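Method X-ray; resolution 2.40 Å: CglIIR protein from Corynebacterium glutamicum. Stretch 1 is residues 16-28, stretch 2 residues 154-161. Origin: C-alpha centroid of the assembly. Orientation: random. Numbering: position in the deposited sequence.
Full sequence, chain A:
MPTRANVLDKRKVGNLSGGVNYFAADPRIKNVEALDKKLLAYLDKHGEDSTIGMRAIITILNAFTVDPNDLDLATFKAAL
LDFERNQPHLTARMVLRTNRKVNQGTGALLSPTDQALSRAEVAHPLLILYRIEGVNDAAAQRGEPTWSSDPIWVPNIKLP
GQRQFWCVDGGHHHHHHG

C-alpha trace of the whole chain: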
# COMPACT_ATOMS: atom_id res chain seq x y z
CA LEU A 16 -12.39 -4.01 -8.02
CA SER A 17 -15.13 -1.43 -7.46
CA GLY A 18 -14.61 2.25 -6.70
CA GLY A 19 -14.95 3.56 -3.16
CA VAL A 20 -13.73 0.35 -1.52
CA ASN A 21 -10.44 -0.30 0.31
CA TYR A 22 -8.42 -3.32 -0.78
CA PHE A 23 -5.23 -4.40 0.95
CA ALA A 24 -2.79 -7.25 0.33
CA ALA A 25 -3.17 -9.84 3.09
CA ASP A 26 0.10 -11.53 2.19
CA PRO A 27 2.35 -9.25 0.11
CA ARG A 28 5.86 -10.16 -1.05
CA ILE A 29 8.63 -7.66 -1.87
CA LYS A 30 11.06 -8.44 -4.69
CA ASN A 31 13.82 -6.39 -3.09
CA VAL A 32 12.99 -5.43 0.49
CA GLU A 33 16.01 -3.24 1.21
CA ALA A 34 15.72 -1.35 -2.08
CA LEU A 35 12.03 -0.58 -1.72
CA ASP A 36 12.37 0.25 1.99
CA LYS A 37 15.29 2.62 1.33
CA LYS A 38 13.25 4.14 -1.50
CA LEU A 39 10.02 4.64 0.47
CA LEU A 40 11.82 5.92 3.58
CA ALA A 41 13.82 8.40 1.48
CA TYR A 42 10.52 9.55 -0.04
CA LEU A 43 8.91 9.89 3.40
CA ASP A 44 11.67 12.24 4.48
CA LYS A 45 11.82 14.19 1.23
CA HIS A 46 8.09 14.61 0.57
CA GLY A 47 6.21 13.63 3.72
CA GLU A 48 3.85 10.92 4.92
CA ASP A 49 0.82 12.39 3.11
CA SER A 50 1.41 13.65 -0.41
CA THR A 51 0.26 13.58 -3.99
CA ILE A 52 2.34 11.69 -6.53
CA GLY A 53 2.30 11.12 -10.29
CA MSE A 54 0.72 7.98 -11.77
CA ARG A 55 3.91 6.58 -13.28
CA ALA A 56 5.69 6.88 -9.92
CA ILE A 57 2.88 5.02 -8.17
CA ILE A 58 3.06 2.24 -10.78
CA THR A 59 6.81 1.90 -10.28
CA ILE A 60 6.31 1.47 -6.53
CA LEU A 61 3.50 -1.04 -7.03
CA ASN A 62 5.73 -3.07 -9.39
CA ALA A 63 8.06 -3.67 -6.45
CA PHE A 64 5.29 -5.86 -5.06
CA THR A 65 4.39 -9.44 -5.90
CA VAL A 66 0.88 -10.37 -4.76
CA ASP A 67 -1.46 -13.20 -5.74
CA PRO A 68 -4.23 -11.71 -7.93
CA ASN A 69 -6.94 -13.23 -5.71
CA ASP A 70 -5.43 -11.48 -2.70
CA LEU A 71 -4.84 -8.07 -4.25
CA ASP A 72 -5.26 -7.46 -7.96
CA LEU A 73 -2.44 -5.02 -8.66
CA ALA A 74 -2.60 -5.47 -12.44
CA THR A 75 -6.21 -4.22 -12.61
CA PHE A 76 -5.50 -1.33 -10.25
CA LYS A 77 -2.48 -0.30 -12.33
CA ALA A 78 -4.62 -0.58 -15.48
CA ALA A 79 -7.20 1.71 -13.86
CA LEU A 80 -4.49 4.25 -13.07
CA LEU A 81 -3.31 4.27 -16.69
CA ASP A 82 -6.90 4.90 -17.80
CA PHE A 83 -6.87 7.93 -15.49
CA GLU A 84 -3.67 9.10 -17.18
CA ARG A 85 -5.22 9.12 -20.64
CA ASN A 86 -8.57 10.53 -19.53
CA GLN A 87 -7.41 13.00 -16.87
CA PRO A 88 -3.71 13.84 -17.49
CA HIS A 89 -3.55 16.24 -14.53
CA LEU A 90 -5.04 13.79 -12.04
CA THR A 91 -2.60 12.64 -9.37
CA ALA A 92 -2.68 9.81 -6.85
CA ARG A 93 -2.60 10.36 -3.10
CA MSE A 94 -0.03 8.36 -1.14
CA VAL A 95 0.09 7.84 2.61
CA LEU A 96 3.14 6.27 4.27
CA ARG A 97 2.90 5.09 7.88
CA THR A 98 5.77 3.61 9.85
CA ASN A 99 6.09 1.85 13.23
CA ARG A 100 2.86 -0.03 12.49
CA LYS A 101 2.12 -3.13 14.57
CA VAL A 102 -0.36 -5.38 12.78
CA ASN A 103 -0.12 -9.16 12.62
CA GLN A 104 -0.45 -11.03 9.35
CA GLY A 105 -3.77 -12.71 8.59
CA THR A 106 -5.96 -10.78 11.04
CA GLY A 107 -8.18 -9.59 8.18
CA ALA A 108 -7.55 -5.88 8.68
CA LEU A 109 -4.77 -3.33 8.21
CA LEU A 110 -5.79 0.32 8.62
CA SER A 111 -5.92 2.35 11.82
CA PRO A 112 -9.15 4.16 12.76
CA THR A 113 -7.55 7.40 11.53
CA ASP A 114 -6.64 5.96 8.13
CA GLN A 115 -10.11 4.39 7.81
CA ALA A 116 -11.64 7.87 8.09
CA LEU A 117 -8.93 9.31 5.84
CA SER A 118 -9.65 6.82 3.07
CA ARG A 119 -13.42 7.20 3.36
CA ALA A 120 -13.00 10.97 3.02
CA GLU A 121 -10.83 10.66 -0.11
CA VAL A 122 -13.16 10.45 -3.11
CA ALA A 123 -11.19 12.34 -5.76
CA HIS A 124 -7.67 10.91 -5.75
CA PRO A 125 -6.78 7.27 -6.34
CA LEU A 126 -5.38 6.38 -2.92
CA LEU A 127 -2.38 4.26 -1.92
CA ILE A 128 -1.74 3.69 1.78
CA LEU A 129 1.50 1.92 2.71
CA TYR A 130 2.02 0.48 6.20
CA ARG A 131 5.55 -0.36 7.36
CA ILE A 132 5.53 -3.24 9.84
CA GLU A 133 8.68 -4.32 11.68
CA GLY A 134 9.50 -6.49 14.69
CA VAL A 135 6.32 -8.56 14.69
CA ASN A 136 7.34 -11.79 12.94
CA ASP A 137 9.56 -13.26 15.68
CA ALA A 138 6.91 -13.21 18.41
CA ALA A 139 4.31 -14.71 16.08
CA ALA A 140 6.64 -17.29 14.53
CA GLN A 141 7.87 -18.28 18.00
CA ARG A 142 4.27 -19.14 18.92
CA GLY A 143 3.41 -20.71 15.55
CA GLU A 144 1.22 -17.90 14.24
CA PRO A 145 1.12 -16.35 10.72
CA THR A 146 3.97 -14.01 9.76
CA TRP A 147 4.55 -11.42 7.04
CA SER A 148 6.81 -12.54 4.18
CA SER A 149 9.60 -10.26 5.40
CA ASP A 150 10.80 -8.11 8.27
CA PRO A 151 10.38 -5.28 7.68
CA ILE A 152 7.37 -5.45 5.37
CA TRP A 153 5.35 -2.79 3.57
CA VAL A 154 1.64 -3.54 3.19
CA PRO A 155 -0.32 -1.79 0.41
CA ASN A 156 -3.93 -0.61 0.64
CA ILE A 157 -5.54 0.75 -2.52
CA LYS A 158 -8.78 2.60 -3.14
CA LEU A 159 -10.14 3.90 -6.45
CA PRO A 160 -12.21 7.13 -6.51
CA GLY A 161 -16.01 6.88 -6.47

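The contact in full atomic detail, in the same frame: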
# COMPACT_ATOMS: atom_id res chain seq x y z
N LEU A 16 -12.62 -5.20 -8.83
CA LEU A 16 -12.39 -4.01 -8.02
C LEU A 16 -13.41 -2.91 -8.33
O LEU A 16 -13.48 -2.42 -9.46
CB LEU A 16 -10.97 -3.47 -8.23
CG LEU A 16 -9.83 -4.13 -7.44
CD1 LEU A 16 -9.52 -5.52 -7.97
CD2 LEU A 16 -8.59 -3.25 -7.47
N SER A 17 -14.18 -2.53 -7.32
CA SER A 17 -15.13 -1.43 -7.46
C SER A 17 -14.58 -0.17 -6.81
O SER A 17 -13.76 -0.24 -5.90
CB SER A 17 -16.47 -1.80 -6.83
OG SER A 17 -16.36 -1.90 -5.42
N GLY A 18 -15.03 0.99 -7.28
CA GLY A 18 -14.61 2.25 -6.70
C GLY A 18 -15.20 2.48 -5.32
O GLY A 18 -16.30 2.02 -5.03
N GLY A 19 -14.46 3.19 -4.48
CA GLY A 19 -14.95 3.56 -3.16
C GLY A 19 -14.75 2.49 -2.10
O GLY A 19 -15.24 2.62 -0.98
N VAL A 20 -14.01 1.44 -2.45
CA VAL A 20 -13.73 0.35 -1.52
C VAL A 20 -12.22 0.23 -1.28
O VAL A 20 -11.42 0.36 -2.22
CB VAL A 20 -14.29 -0.99 -2.06
CG1 VAL A 20 -13.95 -2.14 -1.13
CG2 VAL A 20 -15.81 -0.89 -2.25
N ASN A 21 -11.83 0.01 -0.03
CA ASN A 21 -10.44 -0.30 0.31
C ASN A 21 -10.10 -1.75 -0.03
O ASN A 21 -10.88 -2.65 0.24
CB ASN A 21 -10.16 -0.06 1.80
CG ASN A 21 -9.92 1.40 2.14
OD1 ASN A 21 -9.18 2.11 1.44
ND2 ASN A 21 -10.52 1.86 3.23
N TYR A 22 -8.93 -1.97 -0.61
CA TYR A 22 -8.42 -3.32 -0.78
C TYR A 22 -6.97 -3.36 -0.33
O TYR A 22 -6.16 -2.54 -0.77
CB TYR A 22 -8.52 -3.78 -2.24
CG TYR A 22 -9.91 -3.76 -2.82
CD1 TYR A 22 -10.78 -4.83 -2.63
CD2 TYR A 22 -10.36 -2.68 -3.58
CE1 TYR A 22 -12.06 -4.82 -3.17
CE2 TYR A 22 -11.63 -2.66 -4.12
CZ TYR A 22 -12.48 -3.73 -3.91
OH TYR A 22 -13.75 -3.70 -4.45
N PHE A 23 -6.63 -4.28 0.56
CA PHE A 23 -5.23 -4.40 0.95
C PHE A 23 -4.72 -5.83 0.77
O PHE A 23 -5.47 -6.79 0.87
CB PHE A 23 -5.03 -3.92 2.40
CG PHE A 23 -5.20 -5.00 3.45
CD1 PHE A 23 -6.46 -5.28 3.97
CD2 PHE A 23 -4.10 -5.70 3.94
CE1 PHE A 23 -6.62 -6.25 4.94
CE2 PHE A 23 -4.26 -6.67 4.91
CZ PHE A 23 -5.52 -6.95 5.42
N ALA A 24 -3.43 -5.95 0.48
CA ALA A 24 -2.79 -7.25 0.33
C ALA A 24 -2.61 -7.92 1.69
O ALA A 24 -1.89 -7.43 2.54
CB ALA A 24 -1.44 -7.10 -0.36
N ALA A 25 -3.27 -9.06 1.86
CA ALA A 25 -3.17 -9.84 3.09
C ALA A 25 -1.78 -10.43 3.26
O ALA A 25 -1.26 -10.49 4.38
CB ALA A 25 -4.21 -10.94 3.11
N ASP A 26 -1.19 -10.85 2.15
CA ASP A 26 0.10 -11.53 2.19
C ASP A 26 1.05 -11.04 1.08
O ASP A 26 1.39 -11.80 0.18
CB ASP A 26 -0.11 -13.05 2.07
CG ASP A 26 1.16 -13.84 2.36
OD1 ASP A 26 2.05 -13.31 3.04
OD2 ASP A 26 1.25 -15.00 1.90
N PRO A 27 1.48 -9.77 1.16
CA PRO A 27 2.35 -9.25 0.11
C PRO A 27 3.77 -9.81 0.17
O PRO A 27 4.23 -10.24 1.23
CB PRO A 27 2.36 -7.75 0.38
CG PRO A 27 2.12 -7.64 1.84
CD PRO A 27 1.20 -8.76 2.20
N ARG A 28 4.44 -9.82 -0.98
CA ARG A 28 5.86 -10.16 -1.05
C ARG A 28 6.63 -9.05 -1.77
O ARG A 28 6.17 -8.55 -2.79
CB ARG A 28 6.06 -11.49 -1.78
N VAL A 154 2.93 -3.00 3.62
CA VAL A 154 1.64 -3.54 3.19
C VAL A 154 0.83 -2.47 2.46
O VAL A 154 0.58 -1.39 2.99
CB VAL A 154 0.83 -4.07 4.39
CG1 VAL A 154 -0.39 -4.82 3.90
CG2 VAL A 154 1.70 -4.98 5.26
N PRO A 155 0.42 -2.76 1.21
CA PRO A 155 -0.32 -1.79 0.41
C PRO A 155 -1.84 -1.87 0.58
O PRO A 155 -2.41 -2.95 0.68
CB PRO A 155 0.07 -2.17 -1.02
CG PRO A 155 0.25 -3.66 -0.94
CD PRO A 155 0.82 -3.95 0.43
N ASN A 156 -2.48 -0.71 0.62
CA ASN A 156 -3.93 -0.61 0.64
C ASN A 156 -4.34 0.37 -0.44
O ASN A 156 -3.92 1.52 -0.43
CB ASN A 156 -4.44 -0.16 2.01
CG ASN A 156 -5.93 0.12 2.02
OD1 ASN A 156 -6.73 -0.70 2.48
ND2 ASN A 156 -6.32 1.29 1.53
N ILE A 157 -5.15 -0.09 -1.39
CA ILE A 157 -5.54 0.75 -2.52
C ILE A 157 -7.03 1.05 -2.48
O ILE A 157 -7.82 0.28 -1.93
CB ILE A 157 -5.19 0.08 -3.86
CG1 ILE A 157 -5.91 -1.26 -3.99
CG2 ILE A 157 -3.68 -0.10 -4.00
CD1 ILE A 157 -5.64 -1.99 -5.27
N LYS A 158 -7.40 2.18 -3.07
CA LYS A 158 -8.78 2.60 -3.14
C LYS A 158 -8.97 3.50 -4.36
O LYS A 158 -8.31 4.53 -4.47
CB LYS A 158 -9.20 3.31 -1.86
CG LYS A 158 -10.63 3.82 -1.84
CD LYS A 158 -10.96 4.41 -0.47
CE LYS A 158 -12.40 4.89 -0.39
NZ LYS A 158 -12.59 6.14 -1.17
N LEU A 159 -9.85 3.10 -5.27
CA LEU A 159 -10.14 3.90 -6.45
C LEU A 159 -11.24 4.91 -6.13
O LEU A 159 -12.10 4.65 -5.28
CB LEU A 159 -10.54 3.00 -7.63
CG LEU A 159 -9.41 2.18 -8.29
CD1 LEU A 159 -9.96 1.17 -9.26
CD2 LEU A 159 -8.42 3.08 -9.00
N PRO A 160 -11.22 6.08 -6.80
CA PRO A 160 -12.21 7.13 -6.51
C PRO A 160 -13.63 6.72 -6.93
O PRO A 160 -13.80 5.94 -7.87
CB PRO A 160 -11.71 8.32 -7.33
CG PRO A 160 -10.88 7.72 -8.42
CD PRO A 160 -10.26 6.49 -7.84
N GLY A 161 -14.63 7.25 -6.22
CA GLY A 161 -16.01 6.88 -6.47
C GLY A 161 -16.75 6.53 -5.18
O GLY A 161 -16.33 6.93 -4.09

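Antiparallel pairing of the strand through Y22 and F23 with the end of a strand that runs to K158 in CglIIR; touching residues lie at least 127 apart in sequence. Y22 and I157 form the hydrogen-bonded pair: Y22 N donates to I157 O (2.8 Å) and I157 N to Y22 O (2.7 Å). The ladder continues with A24 N to P155 O (3.2 Å); P155, lacking an amide hydrogen, can only accept here. Beyond the strand, G19 N donates to L159 O (2.9 Å).

N21, F23, N156 and K158 share one face of the sheet. N21 (chi1 m) and N156 (chi1 t) both bring their amide ends nearer the opposing stretch, so that N156 ND2 donates almost linearly to N21 OD1 (3.0 Å, 177°). N21 ND2 is bonded elsewhere in the structure, which fits this assignment of the amide. K158 is extended through chi3 and turns only at chi4 (m); its aliphatic part lies along stretch 1, with CD 3.5 Å from N21 OD1 and CE 3.7 Å from G19 O. The F23 side chain, chi1 p, leads away at its end, yet V154 CG1 meets the ring edge at 3.8 Å from F23 CD2.

On the other face, Y22 CB packs on I157 CG1 (4.0 Å). With chi1 p and chi2 t, I157 extends CD1 to 3.9 Å from L16 CD2, although L16 is poorly ordered. Y22, chi1 m, carries its ring back along its own stretch, where S17 N donates to Y22 OH (3.1 Å), tying the tyrosine to the start of the type II turn S17-V20. In that turn G19 has phi/psi 85/8°, where a CB would jam against the preceding carbonyl; a CB on G18 would lie 2.8 Å from P160 O, a clash. At the far end, P27 CB approaches P155 CD (4.1 Å) and A24 CB approaches P155 CG (3.9 Å).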